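Local structure of carbon monoxide oxidation system transcription regulator CooA-1 (Carboxydothermus hydrogenoformans, 2HKX) at residues Thr3-Thr8 with Met153-Lys158; Val57-Ala62 with Ala85-Met90; Leu142-Phe147 with Leu176-Thr181; Val159-Lys164 with Thr205-Asp210. The protein probably senses carbon monoxide through a bound heme and, as a CRP-family transcription factor, probably binds DNA to switch on genes for carbon monoxide oxidation. The protein carries 2 engineered substitutions. One frame throughout, in Å; residues are numbered along the deposited sequence.

How the interactions relate
Interaction 2 is the buried one, a strand pairing in the heme-bearing sensor half, and its chemistry is backbone hydrogen bonds with an aromatic pair on one sheet face. Interactions 3 and 4 belong to the Crp-like DNA-binding half: the first joins two helices through an arginine and a leucine, the second pairs two strands nearer the surface. Interaction 1, the slightest and partly buried, lays the N-terminal loop on helix 140-155, which interaction 3 also uses. M5 packs on M177 and F147 of interaction 3, Q4 reaches the M177 carbonyl, and L157 pairs with K164 of interaction 4. R58 of interaction 2 touches L176 of interaction 3.

Interaction 1 of 4, residues Thr3-Thr8 with Met153-Lys158; sequences TQMRLT and MDTGLK
The N-terminal loop of this CRP-like regulator rests M5, T3 and R6 against D154 and T155, late in helix 140-155 of the DNA-binding half. M5 and T155 meet tip to tip: the terminal methyl CE of M5 lies 3.3 Å from OG1 of T155 and 3.8 Å from its CG2. With CG placed between its own backbone N and carbonyl carbon (chi1 80°) and the chain bent twice further out, M5 curls its thioether across to the helix. Flexible and unbranched, methionine suits such a meeting, and it packs on L167 and L169 as well. The hydroxyl of T155 turns back to the carbonyl of A151, one helical turn earlier, a habit of threonines within helices, so M5 meets a hydroxyl that already has a polar partner. Beside this pair the aliphatic CG of R6 lies 4.4 Å from T155 CG2 before the arginine leads off to E74. D154 faces the loop backbone with OD2, which is 3.8 Å from T3 N. Within the loop, T3 N is bonded to R6 O at 3.0 Å, while T3 OG1 receives weak bonds from the nitrogens of M5 and R6. Together these bonds help to hold residues 3-6 as a tight turn. D154 OD1 takes a bond from Q150, and OD2 a weak one from the A2 nitrogen. With 159 Å² buried, the contact is therefore mostly van der Waals touching, M5 on T155 foremost, to which the D154 carboxylate may add at most a weak electrostatic pull on the T3 N-H.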
loop_
_atom_site.group_PDB
_atom_site.type_symbol
_atom_site.label_atom_id
_atom_site.label_comp_id
_atom_site.label_asym_id
_atom_site.label_seq_id
_atom_site.Cartn_x
_atom_site.Cartn_y
_atom_site.Cartn_z
ATOM N N THR A 3 2.426 7.080 -3.759
ATOM C CA THR A 3 3.328 7.592 -2.719
ATOM C C THR A 3 2.596 7.692 -1.389
ATOM O O THR A 3 1.396 7.456 -1.304
ATOM C CB THR A 3 3.883 9.011 -3.013
ATOM O OG1 THR A 3 2.803 9.895 -3.314
ATOM C CG2 THR A 3 4.899 9.021 -4.140
ATOM N N GLN A 4 3.351 8.097 -0.373
ATOM C CA GLN A 4 2.845 8.365 0.962
ATOM C C GLN A 4 1.948 9.609 0.996
ATOM O O GLN A 4 1.184 9.799 1.944
ATOM C CB GLN A 4 4.034 8.515 1.928
ATOM C CG GLN A 4 4.590 7.167 2.427
ATOM C CD GLN A 4 5.983 7.266 2.992
ATOM O OE1 GLN A 4 6.946 7.509 2.260
ATOM N NE2 GLN A 4 6.107 7.061 4.290
ATOM N N MET A 5 2.035 10.440 -0.045
ATOM C CA MET A 5 1.261 11.683 -0.120
ATOM C C MET A 5 -0.021 11.542 -0.948
ATOM O O MET A 5 -0.941 12.367 -0.832
ATOM C CB MET A 5 2.135 12.847 -0.624
ATOM C CG MET A 5 2.348 12.895 -2.127
ATOM S SD MET A 5 1.989 14.541 -2.781
ATOM C CE MET A 5 1.323 14.147 -4.404
ATOM N N ARG A 6 -0.078 10.500 -1.778
ATOM C CA ARG A 6 -1.229 10.237 -2.643
ATOM C C ARG A 6 -1.256 8.781 -3.087
ATOM O O ARG A 6 -0.328 8.305 -3.745
ATOM C CB ARG A 6 -1.235 11.172 -3.864
ATOM C CG ARG A 6 -2.364 12.183 -3.875
ATOM C CD ARG A 6 -3.693 11.458 -4.091
ATOM N NE ARG A 6 -4.815 12.356 -4.337
ATOM C CZ ARG A 6 -6.031 11.949 -4.696
ATOM N NH1 ARG A 6 -6.283 10.654 -4.859
ATOM N NH2 ARG A 6 -6.996 12.839 -4.894
ATOM N N LEU A 7 -2.335 8.087 -2.729
ATOM C CA LEU A 7 -2.462 6.641 -2.950
ATOM C C LEU A 7 -2.828 6.233 -4.379
ATOM O O LEU A 7 -2.002 5.697 -5.123
ATOM C CB LEU A 7 -3.501 6.039 -1.989
ATOM C CG LEU A 7 -3.082 5.661 -0.570
ATOM C CD1 LEU A 7 -4.173 4.823 0.075
ATOM C CD2 LEU A 7 -1.761 4.909 -0.569
ATOM N N THR A 8 -4.084 6.468 -4.734
ATOM C CA THR A 8 -4.669 5.974 -5.973
ATOM C C THR A 8 -5.502 7.088 -6.584
ATOM O O THR A 8 -6.153 7.844 -5.858
ATOM C CB THR A 8 -5.597 4.737 -5.722
ATOM O OG1 THR A 8 -6.467 4.995 -4.614
ATOM C CG2 THR A 8 -4.794 3.473 -5.422
ATOM N N MET A 153 5.394 11.947 -11.272
ATOM C CA MET A 153 4.682 11.052 -12.203
ATOM C C MET A 153 3.195 10.949 -11.879
ATOM O O MET A 153 2.361 11.061 -12.762
ATOM C CB MET A 153 5.298 9.648 -12.234
ATOM C CG MET A 153 6.789 9.599 -12.548
ATOM S SD MET A 153 7.262 10.613 -13.974
ATOM C CE MET A 153 8.528 11.578 -13.171
ATOM N N ASP A 154 2.866 10.745 -10.611
ATOM C CA ASP A 154 1.474 10.698 -10.161
ATOM C C ASP A 154 0.728 12.027 -10.379
ATOM O O ASP A 154 -0.349 12.027 -10.978
ATOM C CB ASP A 154 1.421 10.325 -8.675
ATOM C CG ASP A 154 1.935 8.915 -8.402
ATOM O OD1 ASP A 154 2.282 8.185 -9.353
ATOM O OD2 ASP A 154 1.996 8.538 -7.218
ATOM N N THR A 155 1.282 13.147 -9.891
ATOM C CA THR A 155 0.512 14.410 -9.811
ATOM C C THR A 155 1.199 15.655 -10.345
ATOM O O THR A 155 0.722 16.771 -10.126
ATOM C CB THR A 155 0.070 14.753 -8.364
ATOM O OG1 THR A 155 1.202 15.179 -7.585
ATOM C CG2 THR A 155 -0.597 13.561 -7.683
ATOM N N GLY A 156 2.319 15.488 -11.029
ATOM C CA GLY A 156 3.007 16.635 -11.555
ATOM C C GLY A 156 2.204 17.265 -12.669
ATOM O O GLY A 156 1.607 16.549 -13.477
ATOM N N LEU A 157 2.184 18.600 -12.698
ATOM C CA LEU A 157 1.582 19.344 -13.809
ATOM C C LEU A 157 2.688 19.946 -14.644
ATOM O O LEU A 157 3.509 20.718 -14.135
ATOM C CB LEU A 157 0.628 20.447 -13.325
ATOM C CG LEU A 157 -0.204 21.159 -14.399
ATOM C CD1 LEU A 157 -1.407 20.328 -14.813
ATOM C CD2 LEU A 157 -0.641 22.546 -13.927
ATOM N N LYS A 158 2.720 19.569 -15.923
ATOM C CA LYS A 158 3.676 20.161 -16.836
ATOM C C LYS A 158 3.314 21.608 -17.052
ATOM O O LYS A 158 2.167 21.909 -17.345
ATOM C CB LYS A 158 3.778 19.416 -18.171
ATOM C CG LYS A 158 5.126 18.727 -18.319
ATOM C CD LYS A 158 5.840 19.182 -19.582
ATOM C CE LYS A 158 7.281 19.670 -19.278
ATOM N NZ LYS A 158 7.439 21.165 -18.975
#

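Interaction 2 of 4, residues Val57-Ala62 with Ala85-Met90; sequences VRVYLA and AFIQAM
F86, Y60 and Q88 bury the most surface and meet on one face of an antiparallel strand pair. The F86 CB methylene sits over the Y60 ring, 3.5 Å from its centroid, a CH-pi contact; the near-parallel rings, 20° apart, are slid until they barely overlap. CB of Q88 meets the edge of the Y60 ring, 3.7 Å from Y60 CE1. The opposite face of Y60 carries R58 NH1, over its centre, 3.4 Å above the plane, and a flat tyrosine suits a place between a methylene and a guanidinium. Y60 holds CG between its backbone N and carbonyl carbon (chi1 67°), which swings the ring across to strand 86-89. With an alanine here, F86 CB would probably lose its aromatic support and the R58 guanidinium the ring covering one of its faces. Y60 N bonds to F86 O (2.9 Å) and F86 N to Y60 O (2.7 Å); R58 and Q88 bond likewise, both ways. On the other face V57 CG2 meets I87 CG2 at 3.8 Å. The pair is central in its sheet of the cyclic nucleotide-binding fold: strand 66-74, whose E67 salt-bridges R58, flanks 57-62, strand 38-40 flanks 86-89, and L61 packs on F137 of the second subunit.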
loop_
_atom_site.group_PDB
_atom_site.type_symbol
_atom_site.label_atom_id
_atom_site.label_comp_id
_atom_site.label_asym_id
_atom_site.label_seq_id
_atom_site.Cartn_x
_atom_site.Cartn_y
_atom_site.Cartn_z
ATOM N N VAL A 57 -6.897 12.607 5.496
ATOM C CA VAL A 57 -6.405 12.000 6.736
ATOM C C VAL A 57 -5.027 11.324 6.560
ATOM O O VAL A 57 -4.639 10.923 5.465
ATOM C CB VAL A 57 -7.457 11.087 7.464
ATOM C CG1 VAL A 57 -8.873 11.666 7.353
ATOM C CG2 VAL A 57 -7.461 9.683 6.935
ATOM N N ARG A 58 -4.344 11.192 7.692
ATOM C CA ARG A 58 -2.960 10.814 7.795
ATOM C C ARG A 58 -2.919 9.478 8.542
ATOM O O ARG A 58 -3.498 9.348 9.608
ATOM C CB ARG A 58 -2.299 11.918 8.614
ATOM C CG ARG A 58 -0.843 11.920 8.606
ATOM C CD ARG A 58 -0.337 12.807 9.737
ATOM N NE ARG A 58 0.959 12.279 10.071
ATOM C CZ ARG A 58 1.501 12.256 11.273
ATOM N NH1 ARG A 58 0.856 12.763 12.329
ATOM N NH2 ARG A 58 2.707 11.730 11.391
ATOM N N VAL A 59 -2.245 8.478 7.979
ATOM C CA VAL A 59 -2.137 7.179 8.631
ATOM C C VAL A 59 -0.705 7.116 9.046
ATOM O O VAL A 59 0.190 7.359 8.238
ATOM C CB VAL A 59 -2.491 6.012 7.666
ATOM C CG1 VAL A 59 -2.259 4.661 8.341
ATOM C CG2 VAL A 59 -3.935 6.172 7.139
ATOM N N TYR A 60 -0.469 6.862 10.327
ATOM C CA TYR A 60 0.887 6.917 10.793
ATOM C C TYR A 60 1.142 5.980 11.938
ATOM O O TYR A 60 0.244 5.615 12.693
ATOM C CB TYR A 60 1.314 8.356 11.125
ATOM C CG TYR A 60 0.588 8.980 12.323
ATOM C CD1 TYR A 60 -0.633 9.592 12.158
ATOM C CD2 TYR A 60 1.162 8.993 13.586
ATOM C CE1 TYR A 60 -1.293 10.181 13.207
ATOM C CE2 TYR A 60 0.504 9.576 14.666
ATOM C CZ TYR A 60 -0.740 10.160 14.461
ATOM O OH TYR A 60 -1.447 10.775 15.481
ATOM N N LEU A 61 2.406 5.627 12.072
ATOM C CA LEU A 61 2.891 4.861 13.204
ATOM C C LEU A 61 3.442 5.855 14.222
ATOM O O LEU A 61 3.971 6.884 13.796
ATOM C CB LEU A 61 4.031 4.028 12.667
ATOM C CG LEU A 61 3.755 2.639 12.113
ATOM C CD1 LEU A 61 2.296 2.233 11.866
ATOM C CD2 LEU A 61 4.718 2.243 11.025
ATOM N N ALA A 62 3.355 5.540 15.537
ATOM C CA ALA A 62 3.927 6.355 16.608
ATOM C C ALA A 62 4.624 5.500 17.677
ATOM O O ALA A 62 4.211 4.379 17.985
ATOM C CB ALA A 62 2.867 7.225 17.275
ATOM N N ALA A 85 -1.925 1.483 13.378
ATOM C CA ALA A 85 -1.602 2.857 13.044
ATOM C C ALA A 85 -2.587 3.849 13.628
ATOM O O ALA A 85 -3.762 3.536 13.829
ATOM C CB ALA A 85 -1.535 3.016 11.571
ATOM N N PHE A 86 -2.085 5.047 13.916
ATOM C CA PHE A 86 -2.937 6.163 14.237
ATOM C C PHE A 86 -3.510 6.747 12.963
ATOM O O PHE A 86 -2.929 6.603 11.897
ATOM C CB PHE A 86 -2.165 7.220 15.012
ATOM C CG PHE A 86 -1.846 6.810 16.415
ATOM C CD1 PHE A 86 -0.762 5.974 16.684
ATOM C CD2 PHE A 86 -2.649 7.238 17.467
ATOM C CE1 PHE A 86 -0.478 5.585 17.985
ATOM C CE2 PHE A 86 -2.370 6.847 18.787
ATOM C CZ PHE A 86 -1.290 6.018 19.042
ATOM N N ILE A 87 -4.671 7.380 13.089
ATOM C CA ILE A 87 -5.365 8.003 11.952
ATOM C C ILE A 87 -5.863 9.363 12.431
ATOM O O ILE A 87 -6.667 9.443 13.346
ATOM C CB ILE A 87 -6.539 7.117 11.406
ATOM C CG1 ILE A 87 -6.037 5.698 11.085
ATOM C CG2 ILE A 87 -7.174 7.778 10.167
ATOM C CD1 ILE A 87 -7.077 4.700 10.707
ATOM N N GLN A 88 -5.346 10.423 11.809
ATOM C CA GLN A 88 -5.580 11.781 12.238
ATOM C C GLN A 88 -6.088 12.627 11.068
ATOM O O GLN A 88 -5.633 12.484 9.917
ATOM C CB GLN A 88 -4.269 12.379 12.815
ATOM C CG GLN A 88 -4.274 13.882 13.123
ATOM C CD GLN A 88 -2.994 14.392 13.790
ATOM O OE1 GLN A 88 -3.035 14.926 14.909
ATOM N NE2 GLN A 88 -1.865 14.279 13.097
ATOM N N ALA A 89 -7.024 13.513 11.385
ATOM C CA ALA A 89 -7.464 14.564 10.476
ATOM C C ALA A 89 -6.339 15.564 10.258
ATOM O O ALA A 89 -5.780 16.111 11.214
ATOM C CB ALA A 89 -8.716 15.269 11.036
ATOM N N MET A 90 -6.018 15.801 8.992
ATOM C CA MET A 90 -5.023 16.792 8.623
ATOM C C MET A 90 -5.747 18.095 8.388
ATOM O O MET A 90 -5.127 19.166 8.298
ATOM C CB MET A 90 -4.304 16.377 7.346
ATOM C CG MET A 90 -3.376 15.212 7.532
ATOM S SD MET A 90 -2.511 14.833 6.005
ATOM C CE MET A 90 -1.213 16.081 6.080
#

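Interaction 3 of 4, residues Leu142-Phe147 with Leu176-Thr181; sequences LRLAEF and LMLGTT
The carbonyl oxygen of L178 is gripped twice by the guanidinium of R143: NH2 binds it at 2.8 Å and NE, more weakly, at 3.1 Å. Neither bond is straight, 137° for NH2 and 127° for NE, as expected when two donors of one group share a single oxygen. L178 ends helix 171-178, where carbonyls run out of helical partners, and a long, branched donor such as arginine suits that place; its NH1 has a weak bond of its own to the K138 carbonyl. G179 follows with positive phi, a conformation that favours glycine, and the CG2 methyl of T180 lies 3.8 Å from R143 NH2. The leucine itself buries the largest area of the contact, and its forked end is shared out: L178 CD1 touches L144 CD1 at 3.7 Å, the two side chains lying oblique to each other, while L178 CD2 touches F147 CB at 4.1 Å. With CG beside its own backbone nitrogen and anti to the carbonyl carbon (chi1 -56°), L178 sends both methyls toward helix 140-155. One turn along that helix from R143, F147 meets M177 in a Met-aromatic contact, SD standing obliquely 5.0 Å from the ring centroid; an extended methionine chain lets the sulfur reach the ring. L144 is closed in further by L188, L189 and F192 of helix 182-194. T181, whose hydroxyl caps the T184 nitrogen, opens that second helix. Helix 171-178, the turn that begins at G179 and helix 182-194, backed by helix 140-155, make the helix-turn-helix of Crp-like DNA-binding domains.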
loop_
_atom_site.group_PDB
_atom_site.type_symbol
_atom_site.label_atom_id
_atom_site.label_comp_id
_atom_site.label_asym_id
_atom_site.label_seq_id
_atom_site.Cartn_x
_atom_site.Cartn_y
_atom_site.Cartn_z
ATOM N N LEU A 142 18.485 9.930 -1.360
ATOM C CA LEU A 142 17.885 9.003 -2.302
ATOM C C LEU A 142 16.408 8.776 -2.061
ATOM O O LEU A 142 15.667 8.695 -3.026
ATOM C CB LEU A 142 18.630 7.673 -2.345
ATOM C CG LEU A 142 19.709 7.523 -3.414
ATOM C CD1 LEU A 142 20.502 8.780 -3.665
ATOM C CD2 LEU A 142 20.670 6.424 -3.015
ATOM N N ARG A 143 15.959 8.699 -0.803
ATOM C CA ARG A 143 14.502 8.473 -0.549
ATOM C C ARG A 143 13.709 9.683 -0.968
ATOM O O ARG A 143 12.605 9.548 -1.468
ATOM C CB ARG A 143 14.166 8.076 0.908
ATOM C CG ARG A 143 14.955 6.851 1.308
ATOM C CD ARG A 143 14.509 6.223 2.600
ATOM N NE ARG A 143 14.559 7.117 3.757
ATOM C CZ ARG A 143 15.474 7.055 4.706
ATOM N NH1 ARG A 143 16.464 6.179 4.601
ATOM N NH2 ARG A 143 15.415 7.879 5.740
ATOM N N LEU A 144 14.290 10.861 -0.772
ATOM C CA LEU A 144 13.639 12.104 -1.191
ATOM C C LEU A 144 13.597 12.199 -2.696
ATOM O O LEU A 144 12.566 12.536 -3.247
ATOM C CB LEU A 144 14.337 13.348 -0.626
ATOM C CG LEU A 144 13.747 14.701 -1.050
ATOM C CD1 LEU A 144 12.237 14.830 -0.642
ATOM C CD2 LEU A 144 14.565 15.908 -0.539
ATOM N N ALA A 145 14.723 11.948 -3.349
ATOM C CA ALA A 145 14.768 11.964 -4.795
ATOM C C ALA A 145 13.688 11.022 -5.392
ATOM O O ALA A 145 12.948 11.440 -6.303
ATOM C CB ALA A 145 16.177 11.576 -5.295
ATOM N N GLU A 146 13.614 9.785 -4.879
ATOM C CA GLU A 146 12.566 8.798 -5.287
ATOM C C GLU A 146 11.123 9.270 -5.002
ATOM O O GLU A 146 10.191 9.032 -5.801
ATOM C CB GLU A 146 12.792 7.395 -4.674
ATOM C CG GLU A 146 11.871 6.337 -5.332
ATOM C CD GLU A 146 11.859 4.935 -4.685
ATOM O OE1 GLU A 146 11.354 3.998 -5.373
ATOM O OE2 GLU A 146 12.328 4.772 -3.526
ATOM N N PHE A 147 10.951 9.943 -3.872
ATOM C CA PHE A 147 9.662 10.508 -3.504
ATOM C C PHE A 147 9.195 11.584 -4.517
ATOM O O PHE A 147 8.069 11.515 -5.068
ATOM C CB PHE A 147 9.738 11.070 -2.089
ATOM C CG PHE A 147 8.521 11.853 -1.694
ATOM C CD1 PHE A 147 7.339 11.198 -1.331
ATOM C CD2 PHE A 147 8.542 13.236 -1.694
ATOM C CE1 PHE A 147 6.203 11.945 -0.972
ATOM C CE2 PHE A 147 7.415 13.981 -1.340
ATOM C CZ PHE A 147 6.252 13.341 -0.985
ATOM N N LEU A 176 8.559 13.419 8.147
ATOM C CA LEU A 176 7.828 12.296 8.728
ATOM C C LEU A 176 7.548 11.133 7.768
ATOM O O LEU A 176 7.454 9.999 8.203
ATOM C CB LEU A 176 6.539 12.763 9.409
ATOM C CG LEU A 176 6.652 13.678 10.633
ATOM C CD1 LEU A 176 5.289 14.145 11.077
ATOM C CD2 LEU A 176 7.388 13.023 11.804
ATOM N N MET A 177 7.448 11.416 6.469
ATOM C CA MET A 177 7.224 10.385 5.450
ATOM C C MET A 177 8.518 9.618 5.057
ATOM O O MET A 177 8.482 8.415 4.697
ATOM C CB MET A 177 6.618 11.012 4.201
ATOM C CG MET A 177 5.169 11.386 4.346
ATOM S SD MET A 177 4.551 12.067 2.805
ATOM C CE MET A 177 2.891 12.393 3.294
ATOM N N LEU A 178 9.636 10.331 5.172
ATOM C CA LEU A 178 10.967 9.818 4.837
ATOM C C LEU A 178 11.749 9.221 5.997
ATOM O O LEU A 178 12.738 8.525 5.789
ATOM C CB LEU A 178 11.809 10.931 4.189
ATOM C CG LEU A 178 11.199 11.596 2.939
ATOM C CD1 LEU A 178 12.175 12.586 2.348
ATOM C CD2 LEU A 178 10.691 10.580 1.865
ATOM N N GLY A 179 11.326 9.528 7.213
ATOM C CA GLY A 179 11.955 9.023 8.425
ATOM C C GLY A 179 13.193 9.798 8.815
ATOM O O GLY A 179 14.150 9.214 9.341
ATOM N N THR A 180 13.189 11.099 8.530
ATOM C CA THR A 180 14.299 11.980 8.874
ATOM C C THR A 180 13.803 13.179 9.645
ATOM O O THR A 180 12.649 13.223 10.032
ATOM C CB THR A 180 15.090 12.494 7.620
ATOM O OG1 THR A 180 14.194 12.930 6.583
ATOM C CG2 THR A 180 16.000 11.431 7.097
ATOM N N THR A 181 14.678 14.155 9.858
ATOM C CA THR A 181 14.271 15.411 10.474
ATOM C C THR A 181 13.961 16.463 9.414
ATOM O O THR A 181 14.370 16.341 8.266
ATOM C CB THR A 181 15.341 15.971 11.402
ATOM O OG1 THR A 181 16.466 16.351 10.618
ATOM C CG2 THR A 181 15.756 14.946 12.447
#

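Interaction 4 of 4, residues Val159-Lys164 with Thr205-Asp210; sequences VPQGIK and TLLLKD
The amide of Q161 is the flat group of this contact, and it meets L207 through its oxygen: OE1 lies 3.1 Å from the CD1 methyl, which stands somewhat out of the amide plane. The two side chains cross at about a right angle, and the CB of Q161 adds a 3.8 Å contact to the same methyl. The other branch, L207 CD2, reaches under the turn to the carbonyl oxygen of Q161 (3.5 Å) and to CG2 of V159 (4.4 Å). CG of L207 lies opposite its backbone nitrogen (chi1 -155°), which carries the fork toward residues 159-162. Were L207 an alanine, both methyls would go and a gap would probably open beneath the turn, with Q161 set freer to move. The turn is type I, from V159 to G162; P160 has the phi its ring favours, and G162 takes backbone angles that only glycine bears easily. A side chain at G162 would also run into the L208 carbonyl, which receives a CA-H...O contact from G162. Next comes the hydrogen-bonded antiparallel pair: I163 N to L208 O and L208 N to I163 O, both 2.9 Å, with the CB atoms of these residues 4.1 Å apart. Branched and aliphatic residues suit this place, for L208 goes on to pack against A152 of helix 140-155. Beyond the strand, D210 caps the K213 nitrogen and starts helix 211-217. Strand 205-208 thus joins hairpin 157-166 on one side to strand 198-200 on the other, a small antiparallel sheet consistent with the winged helix-turn-helix of the CRP family.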
loop_
_atom_site.group_PDB
_atom_site.type_symbol
_atom_site.label_atom_id
_atom_site.label_comp_id
_atom_site.label_asym_id
_atom_site.label_seq_id
_atom_site.Cartn_x
_atom_site.Cartn_y
_atom_site.Cartn_z
ATOM N N VAL A 159 4.303 22.470 -16.818
ATOM C CA VAL A 159 4.258 23.908 -17.032
ATOM C C VAL A 159 5.496 24.270 -17.897
ATOM O O VAL A 159 6.393 23.430 -18.056
ATOM C CB VAL A 159 4.256 24.699 -15.668
ATOM C CG1 VAL A 159 2.928 24.536 -14.936
ATOM C CG2 VAL A 159 5.428 24.288 -14.749
ATOM N N PRO A 160 5.557 25.500 -18.466
ATOM C CA PRO A 160 6.762 25.836 -19.252
ATOM C C PRO A 160 8.095 25.761 -18.492
ATOM O O PRO A 160 9.113 25.450 -19.099
ATOM C CB PRO A 160 6.504 27.272 -19.726
ATOM C CG PRO A 160 5.044 27.457 -19.632
ATOM C CD PRO A 160 4.591 26.612 -18.459
ATOM N N GLN A 161 8.079 26.035 -17.183
ATOM C CA GLN A 161 9.297 26.058 -16.360
ATOM C C GLN A 161 9.717 24.652 -15.853
ATOM O O GLN A 161 10.721 24.524 -15.132
ATOM C CB GLN A 161 9.131 27.018 -15.168
ATOM C CG GLN A 161 9.324 28.512 -15.487
ATOM C CD GLN A 161 9.975 29.306 -14.343
ATOM O OE1 GLN A 161 9.977 28.882 -13.189
ATOM N NE2 GLN A 161 10.532 30.465 -14.669
ATOM N N GLY A 162 8.955 23.618 -16.223
ATOM C CA GLY A 162 9.220 22.242 -15.787
ATOM C C GLY A 162 7.956 21.483 -15.398
ATOM O O GLY A 162 6.985 21.442 -16.151
ATOM N N ILE A 163 7.974 20.886 -14.214
ATOM C CA ILE A 163 6.828 20.166 -13.680
ATOM C C ILE A 163 6.470 20.789 -12.347
ATOM O O ILE A 163 7.314 20.891 -11.446
ATOM C CB ILE A 163 7.132 18.644 -13.477
ATOM C CG1 ILE A 163 7.373 17.951 -14.823
ATOM C CG2 ILE A 163 6.007 17.948 -12.666
ATOM C CD1 ILE A 163 8.270 16.707 -14.699
ATOM N N LYS A 164 5.218 21.206 -12.224
ATOM C CA LYS A 164 4.737 21.779 -10.985
ATOM C C LYS A 164 4.289 20.666 -10.043
ATOM O O LYS A 164 3.448 19.839 -10.397
ATOM C CB LYS A 164 3.576 22.733 -11.245
ATOM C CG LYS A 164 3.435 23.814 -10.187
ATOM C CD LYS A 164 2.020 23.851 -9.598
ATOM C CE LYS A 164 1.092 24.770 -10.376
ATOM N NZ LYS A 164 1.103 24.495 -11.838
ATOM N N THR A 205 4.573 23.896 -2.286
ATOM C CA THR A 205 4.802 23.486 -3.684
ATOM C C THR A 205 6.255 23.689 -4.193
ATOM O O THR A 205 6.973 24.578 -3.747
ATOM C CB THR A 205 3.703 24.014 -4.702
ATOM O OG1 THR A 205 4.249 24.997 -5.592
ATOM C CG2 THR A 205 2.458 24.543 -3.995
ATOM N N LEU A 206 6.655 22.812 -5.118
ATOM C CA LEU A 206 7.987 22.771 -5.736
ATOM C C LEU A 206 7.901 22.890 -7.250
ATOM O O LEU A 206 6.898 22.520 -7.856
ATOM C CB LEU A 206 8.661 21.424 -5.413
ATOM C CG LEU A 206 9.533 21.126 -4.188
ATOM C CD1 LEU A 206 9.530 22.186 -3.118
ATOM C CD2 LEU A 206 9.232 19.735 -3.589
ATOM N N LEU A 207 8.990 23.364 -7.845
ATOM C CA LEU A 207 9.175 23.406 -9.286
ATOM C C LEU A 207 10.310 22.472 -9.665
ATOM O O LEU A 207 11.475 22.723 -9.297
ATOM C CB LEU A 207 9.569 24.817 -9.741
ATOM C CG LEU A 207 9.281 25.291 -11.172
ATOM C CD1 LEU A 207 10.416 26.184 -11.680
ATOM C CD2 LEU A 207 8.986 24.169 -12.171
ATOM N N LEU A 208 9.974 21.427 -10.422
ATOM C CA LEU A 208 10.950 20.482 -10.911
ATOM C C LEU A 208 11.412 20.971 -12.263
ATOM O O LEU A 208 10.757 20.718 -13.277
ATOM C CB LEU A 208 10.357 19.048 -11.007
ATOM C CG LEU A 208 9.819 18.449 -9.701
ATOM C CD1 LEU A 208 9.352 16.962 -9.853
ATOM C CD2 LEU A 208 10.836 18.590 -8.544
ATOM N N LYS A 209 12.536 21.688 -12.264
ATOM C CA LYS A 209 13.123 22.270 -13.485
ATOM C C LYS A 209 13.789 21.220 -14.379
ATOM O O LYS A 209 13.938 21.435 -15.595
ATOM C CB LYS A 209 14.167 23.346 -13.135
ATOM C CG LYS A 209 13.635 24.495 -12.300
ATOM C CD LYS A 209 14.564 25.710 -12.334
ATOM C CE LYS A 209 15.780 25.546 -11.427
ATOM N NZ LYS A 209 16.375 26.862 -11.020
ATOM N N ASP A 210 14.223 20.110 -13.771
ATOM C CA ASP A 210 14.980 19.069 -14.487
ATOM C C ASP A 210 14.711 17.714 -13.848
ATOM O O ASP A 210 15.430 17.266 -12.948
ATOM C CB ASP A 210 16.494 19.400 -14.523
ATOM C CG ASP A 210 17.238 18.693 -15.659
ATOM O OD1 ASP A 210 18.180 19.306 -16.239
ATOM O OD2 ASP A 210 16.900 17.533 -15.988
#